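Local atomic coordinates of Tubulin/ftsz, gtpase (Methanosaeta thermophila, PDB entry 3ZID), a protein that binds GTP as a GTPase of the tubulin/FtsZ superfamily and is probably involved in the control of archaeal cell shape. Residues 75-80 with 153-158; 108-113 with 119-124; 144-149 with 332-337. All blocks are in the same frame, centred on the assembly; numbering follows the deposited sequence.

Overall arrangement
The three contacts lie round the nucleotide site, contacts 1 and 3 on the same side of the chain's centre. Their centres are about 11 Å apart for contacts 1 and 2, 12 Å for contacts 1 and 3, and 18 Å for contacts 2 and 3. Contact 2 is nested within the chain loop that contact 1 closes. The segments of contacts 1 and 3 alternate, since 144-149 leads straight into helix 150-165, which carries 153-158. Contacts 2 and 3 touch GDP directly, and contact 1 carries Gly76 of the same pocket. In contact 3 the long C-terminal helix 326-369 comes up against the loop that holds the ribose; Leu153 of contact 1 also packs on this helix.

Contact 1: 75-80 with 153-158; sequences VGANRS and LQNAAF
Asn155 reaches out from helix 150-165 and grips the backbone of Ala77. Its ND2 gives a hydrogen bond to Ala77 O at 2.8 Å, in the carbonyl plane and on a lone pair, with an N-H...O angle of 153°. Ser113 O takes a second bond from the same ND2. The first torsion sets this up, with CG beside the backbone N and anti to the carbonyl carbon (chi1 -77°). Packing is closest next to this bond. The Arg79 chain slides past the amide in the opposite direction, and its CD comes to 3.3 Å from Asn155 OD1. The guanidinium is turned 57° from the amide plane and has Asn155 O over one face. Its ends go on to a salt bridge with Glu162 and a hydrogen bond with Ser118. Residues 75-78 form a type II' turn in the loop before helix 79-98, the T3 loop of tubulin and FtsZ, where Gly76 touches GDP. Asn78 is the N-cap of that helix; its OD1 accepts a weak bond from Ser80 N. An alanine in place of Asn155 removes the amide, and Ala77 O and Ser113 O would probably be left without this donor, with the turn less firmly tied to helix 150-165. A water bridges Asn155 OD1 at 2.7 Å to Ala77 O and Arg79 N. The contact is looser at Phe158. Its CB lies 4.0 Å from Arg79 NH2, while the ring swings away from the 75-80 segment and stays exposed.

Contact 2: 108-113 with 119-124; sequences VMTSVS and SFSPLM. With GDP (guanosine-5'-diphosphate), chain C.
Ser121 of helix 117-131 presses its hydroxyl against Thr110 on strand 105-111. Ser121 OG lies 3.3 Å from Thr110 CG2, and Thr110 CB is equally near. The methyl takes the crowded position between backbone N and carbonyl carbon, which turns it to the helix. Val108, two residues back on the same strand face, adds its CG1 at 3.7 Å from Ser121 OG. The contact is thus two aliphatic groups packed round one small hydroxyl. That hydroxyl is not left without a partner, because Ser121 OG bonds to Gly117 O one turn earlier in its helix. Its first torsion of -63° sets it beside its own backbone N. Thr110 OG1 turns instead to its own strand end and donates to Ser111 O at 2.6 Å, tilted 22° from the carbonyl plane. This bond ties down the start of the loop that follows. Ser111 points away from the helix, to the nucleotide. Its OG donates to GDP O5' at 2.7 Å, and Ser111 CB lies 3.1 Å from the ribose O4'. Further on, Ser113 CB sits 3.8 Å from GDP O3', and its hydroxyl is held by Tyr152 O. Strand and helix are joined by the glycine-rich T4 loop, the tubulin signature, in which Gly115, Thr116 and Gly117 bind the nucleotide. The helix is kinked at Pro122. The pair forms the first half of a beta-alpha-beta unit that ends in strand 136-143. Strand 105-111 runs parallel between strands 3-9 and 136-143. Helix 79-98 packs on helix 117-131, where Phe86 meets Phe120 edge-to-face, and Met109 faces helix 10-30.

Contact 3: 144-149 with 332-337; sequences PFREEG and YEKAKW. With GDP (guanosine-5'-diphosphate), chain C.
Arg146 starts with CG anti to its N (chi1 177°) and bends at chi3 (-74°), which brings its NE to the end of the extended Lys334 chain. Segment 144-149 is the T5 loop of the tubulin/FtsZ fold, between strand 136-143 and helix 150-165, and includes a type I turn from Phe145 to Glu148. Lys334 belongs to the long C-terminal helix 326-369. The two chains cross obliquely, with Lys334 NZ 3.3 Å from Arg146 NE. Both atoms are donors, so this is a close approach of like charges and not a bond. Glu330 probably offsets it: it forms a salt bridge with Lys334 and a long, weak ion pair with Arg146. The contact lies at the surface and is small. The other side of the loop faces the nucleotide. Phe145 lies near the ribose, with CE2 3.6 Å from GDP O2'. Glu148 CG sits in plane at the edge of the Phe145 ring. The carboxylate of Glu148 takes both ribose hydroxyls, O3' on OE1 at 2.8 Å and O2' on OE2 at 2.6 Å. Phe145 N also donates to Glu148 OE1, at 2.9 Å and from above the carboxylate plane.

Contact 1: 75-80 with 153-158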
loop_
_atom_site.group_PDB
_atom_site.type_symbol
_atom_site.label_atom_id
_atom_site.label_comp_id
_atom_site.label_asym_id
_atom_site.label_seq_id
_atom_site.Cartn_x
_atom_site.Cartn_y
_atom_site.Cartn_z
ATOM N N VAL A 75 2.166 13.880 16.574
ATOM C CA VAL A 75 1.695 12.502 16.589
ATOM C C VAL A 75 2.863 11.516 16.684
ATOM O O VAL A 75 2.820 10.564 17.460
ATOM C CB VAL A 75 0.815 12.186 15.360
ATOM C CG1 VAL A 75 0.549 10.698 15.272
ATOM C CG2 VAL A 75 -0.487 12.957 15.444
ATOM N N GLY A 76 3.923 11.780 15.927
ATOM C CA GLY A 76 5.056 10.885 15.863
ATOM C C GLY A 76 4.655 9.504 15.380
ATOM O O GLY A 76 3.933 9.372 14.406
ATOM N N ALA A 77 5.101 8.466 16.076
ATOM C CA ALA A 77 4.711 7.110 15.689
ATOM C C ALA A 77 3.660 6.556 16.647
ATOM O O ALA A 77 3.419 5.347 16.695
ATOM C CB ALA A 77 5.931 6.197 15.635
ATOM N N ASN A 78 3.025 7.454 17.393
ATOM C CA ASN A 78 2.014 7.076 18.374
ATOM C C ASN A 78 0.624 6.975 17.768
ATOM O O ASN A 78 -0.025 7.987 17.528
ATOM C CB ASN A 78 2.013 8.088 19.522
ATOM C CG ASN A 78 1.161 7.649 20.710
ATOM O OD1 ASN A 78 0.195 6.895 20.580
ATOM N ND2 ASN A 78 1.528 8.133 21.883
ATOM N N ARG A 79 0.167 5.750 17.527
ATOM C CA ARG A 79 -1.130 5.538 16.888
ATOM C C ARG A 79 -2.299 6.006 17.751
ATOM O O ARG A 79 -3.327 6.430 17.220
ATOM C CB ARG A 79 -1.285 4.072 16.475
ATOM C CG ARG A 79 -0.327 3.734 15.317
ATOM C CD ARG A 79 -0.404 2.293 14.837
ATOM N NE ARG A 79 -1.659 1.604 15.150
ATOM C CZ ARG A 79 -2.734 1.590 14.372
ATOM N NH1 ARG A 79 -2.744 2.249 13.224
ATOM N NH2 ARG A 79 -3.802 0.914 14.748
ATOM N N SER A 80 -2.141 5.956 19.074
ATOM C CA SER A 80 -3.204 6.437 19.954
ATOM C C SER A 80 -3.430 7.923 19.734
ATOM O O SER A 80 -4.569 8.378 19.591
ATOM C CB SER A 80 -2.881 6.176 21.435
ATOM O OG SER A 80 -3.248 4.864 21.837
ATOM N N LEU A 153 7.264 -1.959 13.650
ATOM C CA LEU A 153 6.713 -3.300 13.476
ATOM C C LEU A 153 5.398 -3.491 14.217
ATOM O O LEU A 153 4.476 -4.126 13.708
ATOM C CB LEU A 153 7.713 -4.373 13.887
ATOM C CG LEU A 153 9.056 -4.353 13.173
ATOM C CD1 LEU A 153 9.935 -5.479 13.699
ATOM C CD2 LEU A 153 8.845 -4.488 11.677
ATOM N N GLN A 154 5.315 -2.944 15.421
ATOM C CA GLN A 154 4.102 -3.052 16.216
ATOM C C GLN A 154 2.940 -2.316 15.598
ATOM O O GLN A 154 1.831 -2.829 15.556
ATOM C CB GLN A 154 4.310 -2.495 17.618
ATOM C CG GLN A 154 5.307 -3.205 18.479
ATOM C CD GLN A 154 5.402 -2.537 19.831
ATOM O OE1 GLN A 154 4.632 -1.619 20.129
ATOM N NE2 GLN A 154 6.358 -2.970 20.648
ATOM N N ASN A 155 3.211 -1.098 15.148
ATOM C CA ASN A 155 2.221 -0.272 14.496
ATOM C C ASN A 155 1.698 -0.991 13.266
ATOM O O ASN A 155 0.494 -0.981 12.987
ATOM C CB ASN A 155 2.847 1.059 14.082
ATOM C CG ASN A 155 3.017 2.012 15.244
ATOM O OD1 ASN A 155 2.475 1.789 16.321
ATOM N ND2 ASN A 155 3.756 3.101 15.019
ATOM N N ALA A 156 2.628 -1.594 12.517
ATOM C CA ALA A 156 2.281 -2.306 11.286
ATOM C C ALA A 156 1.269 -3.407 11.552
ATOM O O ALA A 156 0.233 -3.487 10.899
ATOM C CB ALA A 156 3.523 -2.881 10.648
ATOM N N ALA A 157 1.549 -4.219 12.564
ATOM C CA ALA A 157 0.692 -5.350 12.897
ATOM C C ALA A 157 -0.723 -4.924 13.233
ATOM O O ALA A 157 -1.686 -5.519 12.741
ATOM C CB ALA A 157 1.295 -6.163 14.049
ATOM N N PHE A 158 -0.855 -3.910 14.081
ATOM C CA PHE A 158 -2.186 -3.429 14.457
ATOM C C PHE A 158 -2.908 -2.659 13.357
ATOM O O PHE A 158 -4.145 -2.672 13.281
ATOM C CB PHE A 158 -2.127 -2.608 15.730
ATOM C CG PHE A 158 -1.745 -3.419 16.923
ATOM C CD1 PHE A 158 -2.591 -4.413 17.396
ATOM C CD2 PHE A 158 -0.561 -3.174 17.581
ATOM C CE1 PHE A 158 -2.242 -5.167 18.498
ATOM C CE2 PHE A 158 -0.211 -3.913 18.694
ATOM C CZ PHE A 158 -1.056 -4.907 19.154
HETATM O O HOH W 1 1.849 3.426 18.378
#

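Contact 2: 108-113 with 119-124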
loop_
_atom_site.group_PDB
_atom_site.type_symbol
_atom_site.label_atom_id
_atom_site.label_comp_id
_atom_site.label_asym_id
_atom_site.label_seq_id
_atom_site.Cartn_x
_atom_site.Cartn_y
_atom_site.Cartn_z
ATOM N N VAL A 108 -6.738 4.981 -0.860
ATOM C CA VAL A 108 -6.198 5.517 0.394
ATOM C C VAL A 108 -4.789 4.983 0.596
ATOM O O VAL A 108 -4.582 3.801 0.858
ATOM C CB VAL A 108 -7.078 5.175 1.605
ATOM C CG1 VAL A 108 -6.504 5.801 2.868
ATOM C CG2 VAL A 108 -8.500 5.694 1.375
ATOM N N MET A 109 -3.827 5.875 0.440
ATOM C CA MET A 109 -2.432 5.505 0.414
ATOM C C MET A 109 -1.730 5.945 1.673
ATOM O O MET A 109 -1.769 7.115 2.040
ATOM C CB MET A 109 -1.785 6.125 -0.804
ATOM C CG MET A 109 -2.629 5.913 -2.048
ATOM S SD MET A 109 -1.869 6.726 -3.449
ATOM C CE MET A 109 -1.831 8.400 -2.860
ATOM N N THR A 110 -1.080 4.984 2.319
ATOM C CA THR A 110 -0.415 5.214 3.580
ATOM C C THR A 110 0.604 4.105 3.861
ATOM O O THR A 110 0.489 2.986 3.342
ATOM C CB THR A 110 -1.450 5.258 4.749
ATOM O OG1 THR A 110 -0.754 5.410 5.984
ATOM C CG2 THR A 110 -2.233 3.959 4.829
ATOM N N SER A 111 1.587 4.404 4.712
ATOM C CA SER A 111 2.347 3.336 5.360
ATOM C C SER A 111 1.540 2.818 6.549
ATOM O O SER A 111 0.680 3.520 7.092
ATOM C CB SER A 111 3.718 3.826 5.844
ATOM O OG SER A 111 3.604 4.690 6.956
ATOM N N VAL A 112 1.816 1.594 6.960
ATOM C CA VAL A 112 1.117 1.030 8.083
ATOM C C VAL A 112 1.897 1.236 9.377
ATOM O O VAL A 112 1.381 0.930 10.434
ATOM C CB VAL A 112 0.821 -0.470 7.883
ATOM C CG1 VAL A 112 -0.009 -0.661 6.635
ATOM C CG2 VAL A 112 2.106 -1.268 7.786
ATOM N N SER A 113 3.115 1.771 9.282
ATOM C CA SER A 113 4.065 1.831 10.407
ATOM C C SER A 113 4.193 3.169 11.132
ATOM O O SER A 113 4.671 3.221 12.262
ATOM C CB SER A 113 5.458 1.383 9.961
ATOM O OG SER A 113 5.494 -0.013 9.747
ATOM N N SER A 119 -3.034 5.348 11.382
ATOM C CA SER A 119 -4.193 5.487 12.273
ATOM C C SER A 119 -5.368 6.187 11.607
ATOM O O SER A 119 -6.512 5.759 11.743
ATOM C CB SER A 119 -3.819 6.206 13.578
ATOM O OG SER A 119 -3.288 7.496 13.339
ATOM N N PHE A 120 -5.080 7.266 10.890
ATOM C CA PHE A 120 -6.103 7.994 10.142
ATOM C C PHE A 120 -6.785 7.092 9.122
ATOM O O PHE A 120 -7.991 7.157 8.927
ATOM C CB PHE A 120 -5.469 9.134 9.344
ATOM C CG PHE A 120 -5.272 10.412 10.109
ATOM C CD1 PHE A 120 -4.819 10.409 11.427
ATOM C CD2 PHE A 120 -5.506 11.632 9.478
ATOM C CE1 PHE A 120 -4.630 11.609 12.112
ATOM C CE2 PHE A 120 -5.323 12.834 10.139
ATOM C CZ PHE A 120 -4.882 12.826 11.472
ATOM N N SER A 121 -5.993 6.294 8.423
ATOM C CA SER A 121 -6.482 5.643 7.212
ATOM C C SER A 121 -7.623 4.655 7.444
ATOM O O SER A 121 -8.640 4.726 6.761
ATOM C CB SER A 121 -5.333 5.040 6.393
ATOM O OG SER A 121 -4.457 6.070 5.945
ATOM N N PRO A 122 -7.472 3.737 8.411
ATOM C CA PRO A 122 -8.616 2.859 8.673
ATOM C C PRO A 122 -9.824 3.634 9.158
ATOM O O PRO A 122 -10.944 3.251 8.811
ATOM C CB PRO A 122 -8.105 1.928 9.770
ATOM C CG PRO A 122 -6.610 1.938 9.593
ATOM C CD PRO A 122 -6.270 3.317 9.156
ATOM N N LEU A 123 -9.604 4.695 9.939
ATOM C CA LEU A 123 -10.710 5.516 10.438
ATOM C C LEU A 123 -11.408 6.228 9.308
ATOM O O LEU A 123 -12.644 6.285 9.255
ATOM C CB LEU A 123 -10.225 6.554 11.463
ATOM C CG LEU A 123 -9.624 5.953 12.732
ATOM C CD1 LEU A 123 -9.211 6.977 13.818
ATOM C CD2 LEU A 123 -10.635 5.034 13.249
ATOM N N MET A 124 -10.600 6.765 8.396
ATOM C CA MET A 124 -11.102 7.515 7.252
ATOM C C MET A 124 -11.862 6.599 6.296
ATOM O O MET A 124 -12.863 6.989 5.705
ATOM C CB MET A 124 -9.937 8.190 6.527
ATOM C CG MET A 124 -10.340 9.404 5.687
ATOM S SD MET A 124 -8.902 10.218 4.957
ATOM C CE MET A 124 -7.766 10.133 6.324
HETATM P PB GDP C . 3.489 9.067 9.401
HETATM O O1B GDP C . 2.266 8.359 8.845
HETATM O O2B GDP C . 3.704 10.378 8.670
HETATM O O3B GDP C . 3.264 9.315 10.882
HETATM O O3A GDP C . 4.769 8.109 9.275
HETATM P PA GDP C . 5.369 7.627 7.865
HETATM O O1A GDP C . 6.671 8.294 7.588
HETATM O O2A GDP C . 4.395 7.762 6.715
HETATM O "O5'" GDP C . 5.542 6.078 8.184
HETATM C "C5'" GDP C . 6.851 5.545 8.310
HETATM C "C4'" GDP C . 6.915 4.277 7.471
HETATM O "O4'" GDP C . 6.747 4.646 6.101
HETATM C "C3'" GDP C . 8.284 3.668 7.604
HETATM O "O3'" GDP C . 8.133 2.272 7.354
HETATM C "C2'" GDP C . 9.040 4.328 6.485
HETATM O "O2'" GDP C . 10.099 3.479 6.055
HETATM C "C1'" GDP C . 7.981 4.437 5.407
HETATM N N9 GDP C . 8.116 5.585 4.511
HETATM C C8 GDP C . 8.237 6.883 4.853
HETATM N N7 GDP C . 8.271 7.662 3.746
HETATM C C5 GDP C . 8.170 6.840 2.681
HETATM C C6 GDP C . 8.120 6.997 1.225
HETATM O O6 GDP C . 8.223 8.119 0.714
HETATM N N1 GDP C . 7.987 5.900 0.481
HETATM C C2 GDP C . 7.894 4.674 1.011
HETATM N N2 GDP C . 7.772 3.623 0.172
HETATM N N3 GDP C . 7.926 4.432 2.344
HETATM C C4 GDP C . 8.050 5.473 3.197
#

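Contact 3: 144-149 with 332-337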
loop_
_atom_site.group_PDB
_atom_site.type_symbol
_atom_site.label_atom_id
_atom_site.label_comp_id
_atom_site.label_asym_id
_atom_site.label_seq_id
_atom_site.Cartn_x
_atom_site.Cartn_y
_atom_site.Cartn_z
ATOM N N PRO A 144 6.833 -1.871 6.479
ATOM C CA PRO A 144 8.127 -1.342 6.921
ATOM C C PRO A 144 9.323 -2.113 6.376
ATOM O O PRO A 144 9.168 -3.227 5.890
ATOM C CB PRO A 144 8.064 -1.484 8.456
ATOM C CG PRO A 144 7.143 -2.623 8.683
ATOM C CD PRO A 144 6.104 -2.520 7.584
ATOM N N PHE A 145 10.498 -1.489 6.405
ATOM C CA PHE A 145 11.758 -2.218 6.231
ATOM C C PHE A 145 11.894 -3.226 7.367
ATOM O O PHE A 145 11.472 -2.949 8.473
ATOM C CB PHE A 145 12.945 -1.270 6.277
ATOM C CG PHE A 145 12.977 -0.285 5.167
ATOM C CD1 PHE A 145 13.164 -0.699 3.862
ATOM C CD2 PHE A 145 12.842 1.077 5.433
ATOM C CE1 PHE A 145 13.206 0.215 2.830
ATOM C CE2 PHE A 145 12.893 2.000 4.416
ATOM C CZ PHE A 145 13.074 1.568 3.101
ATOM N N ARG A 146 12.443 -4.401 7.076
ATOM C CA ARG A 146 12.608 -5.484 8.058
ATOM C C ARG A 146 13.264 -5.048 9.369
ATOM O O ARG A 146 12.788 -5.377 10.462
ATOM C CB ARG A 146 13.414 -6.616 7.412
ATOM C CG ARG A 146 13.751 -7.819 8.291
ATOM C CD ARG A 146 14.448 -8.843 7.405
ATOM N NE ARG A 146 13.463 -9.485 6.533
ATOM C CZ ARG A 146 13.729 -10.027 5.348
ATOM N NH1 ARG A 146 14.955 -9.974 4.846
ATOM N NH2 ARG A 146 12.756 -10.588 4.642
ATOM N N GLU A 147 14.349 -4.294 9.263
ATOM C CA GLU A 147 15.078 -3.907 10.454
ATOM C C GLU A 147 14.772 -2.472 10.842
ATOM O O GLU A 147 15.590 -1.791 11.450
ATOM C CB GLU A 147 16.582 -4.143 10.295
ATOM C CG GLU A 147 16.972 -5.621 10.317
ATOM C CD GLU A 147 18.392 -5.866 9.831
ATOM O OE1 GLU A 147 19.091 -4.882 9.506
ATOM O OE2 GLU A 147 18.806 -7.045 9.762
ATOM N N GLU A 148 13.578 -2.011 10.492
ATOM C CA GLU A 148 13.056 -0.825 11.144
ATOM C C GLU A 148 12.681 -1.216 12.560
ATOM O O GLU A 148 12.483 -2.399 12.861
ATOM C CB GLU A 148 11.887 -0.198 10.384
ATOM C CG GLU A 148 12.359 0.830 9.361
ATOM C CD GLU A 148 11.231 1.438 8.551
ATOM O OE1 GLU A 148 10.229 0.741 8.283
ATOM O OE2 GLU A 148 11.357 2.627 8.183
ATOM N N GLY A 149 12.586 -0.214 13.421
ATOM C CA GLY A 149 12.420 -0.436 14.841
ATOM C C GLY A 149 11.179 -1.160 15.322
ATOM O O GLY A 149 10.256 -1.471 14.569
ATOM N N TYR A 332 4.349 -10.277 11.520
ATOM C CA TYR A 332 3.634 -10.354 12.795
ATOM C C TYR A 332 4.495 -10.942 13.914
ATOM O O TYR A 332 4.543 -10.407 15.020
ATOM C CB TYR A 332 2.351 -11.165 12.630
ATOM C CG TYR A 332 1.184 -10.279 12.303
ATOM C CD1 TYR A 332 0.946 -9.873 10.997
ATOM C CD2 TYR A 332 0.338 -9.814 13.305
ATOM C CE1 TYR A 332 -0.107 -9.047 10.691
ATOM C CE2 TYR A 332 -0.724 -8.987 13.012
ATOM C CZ TYR A 332 -0.938 -8.603 11.699
ATOM O OH TYR A 332 -1.989 -7.775 11.386
ATOM N N GLU A 333 5.171 -12.040 13.608
ATOM C CA GLU A 333 6.041 -12.710 14.557
ATOM C C GLU A 333 7.176 -11.785 15.001
ATOM O O GLU A 333 7.530 -11.747 16.180
ATOM C CB GLU A 333 6.605 -13.992 13.931
ATOM C CG GLU A 333 5.574 -15.088 13.672
ATOM C CD GLU A 333 6.168 -16.307 12.964
ATOM O OE1 GLU A 333 7.344 -16.241 12.538
ATOM O OE2 GLU A 333 5.449 -17.319 12.798
ATOM N N LYS A 334 7.705 -10.983 14.080
ATOM C CA LYS A 334 8.771 -10.046 14.449
ATOM C C LYS A 334 8.259 -8.933 15.364
ATOM O O LYS A 334 8.957 -8.511 16.288
ATOM C CB LYS A 334 9.470 -9.497 13.201
ATOM C CG LYS A 334 10.263 -10.587 12.483
ATOM C CD LYS A 334 10.797 -10.159 11.127
ATOM C CE LYS A 334 11.619 -11.277 10.482
ATOM N NZ LYS A 334 11.981 -10.956 9.071
ATOM N N ALA A 335 7.032 -8.475 15.129
ATOM C CA ALA A 335 6.414 -7.502 16.024
ATOM C C ALA A 335 6.262 -8.118 17.409
ATOM O O ALA A 335 6.556 -7.490 18.425
ATOM C CB ALA A 335 5.048 -7.048 15.482
ATOM N N LYS A 336 5.815 -9.367 17.414
ATOM C CA LYS A 336 5.571 -10.147 18.613
ATOM C C LYS A 336 6.866 -10.356 19.388
ATOM O O LYS A 336 6.917 -10.163 20.605
ATOM C CB LYS A 336 4.993 -11.499 18.203
ATOM C CG LYS A 336 4.821 -12.473 19.317
ATOM C CD LYS A 336 3.469 -12.310 19.927
ATOM C CE LYS A 336 3.185 -13.460 20.857
ATOM N NZ LYS A 336 1.774 -13.384 21.297
ATOM N N TRP A 337 7.919 -10.709 18.659
ATOM C CA TRP A 337 9.214 -10.989 19.256
ATOM C C TRP A 337 9.737 -9.710 19.886
ATOM O O TRP A 337 10.313 -9.718 20.979
ATOM C CB TRP A 337 10.189 -11.490 18.187
ATOM C CG TRP A 337 11.510 -11.965 18.715
ATOM C CD1 TRP A 337 11.832 -13.237 19.101
ATOM C CD2 TRP A 337 12.686 -11.172 18.930
ATOM N NE1 TRP A 337 13.137 -13.285 19.526
ATOM C CE2 TRP A 337 13.681 -12.029 19.437
ATOM C CE3 TRP A 337 12.994 -9.820 18.739
ATOM C CZ2 TRP A 337 14.963 -11.579 19.758
ATOM C CZ3 TRP A 337 14.263 -9.375 19.056
ATOM C CH2 TRP A 337 15.232 -10.251 19.560
HETATM P PB GDP C . 3.489 9.067 9.401
HETATM O O1B GDP C . 2.266 8.359 8.845
HETATM O O2B GDP C . 3.704 10.378 8.670
HETATM O O3B GDP C . 3.264 9.315 10.882
HETATM O O3A GDP C . 4.769 8.109 9.275
HETATM P PA GDP C . 5.369 7.627 7.865
HETATM O O1A GDP C . 6.671 8.294 7.588
HETATM O O2A GDP C . 4.395 7.762 6.715
HETATM O "O5'" GDP C . 5.542 6.078 8.184
HETATM C "C5'" GDP C . 6.851 5.545 8.310
HETATM C "C4'" GDP C . 6.915 4.277 7.471
HETATM O "O4'" GDP C . 6.747 4.646 6.101
HETATM C "C3'" GDP C . 8.284 3.668 7.604
HETATM O "O3'" GDP C . 8.133 2.272 7.354
HETATM C "C2'" GDP C . 9.040 4.328 6.485
HETATM O "O2'" GDP C . 10.099 3.479 6.055
HETATM C "C1'" GDP C . 7.981 4.437 5.407
HETATM N N9 GDP C . 8.116 5.585 4.511
HETATM C C8 GDP C . 8.237 6.883 4.853
HETATM N N7 GDP C . 8.271 7.662 3.746
HETATM C C5 GDP C . 8.170 6.840 2.681
HETATM C C6 GDP C . 8.120 6.997 1.225
HETATM O O6 GDP C . 8.223 8.119 0.714
HETATM N N1 GDP C . 7.987 5.900 0.481
HETATM C C2 GDP C . 7.894 4.674 1.011
HETATM N N2 GDP C . 7.772 3.623 0.172
HETATM N N3 GDP C . 7.926 4.432 2.344
HETATM C C4 GDP C . 8.050 5.473 3.197
#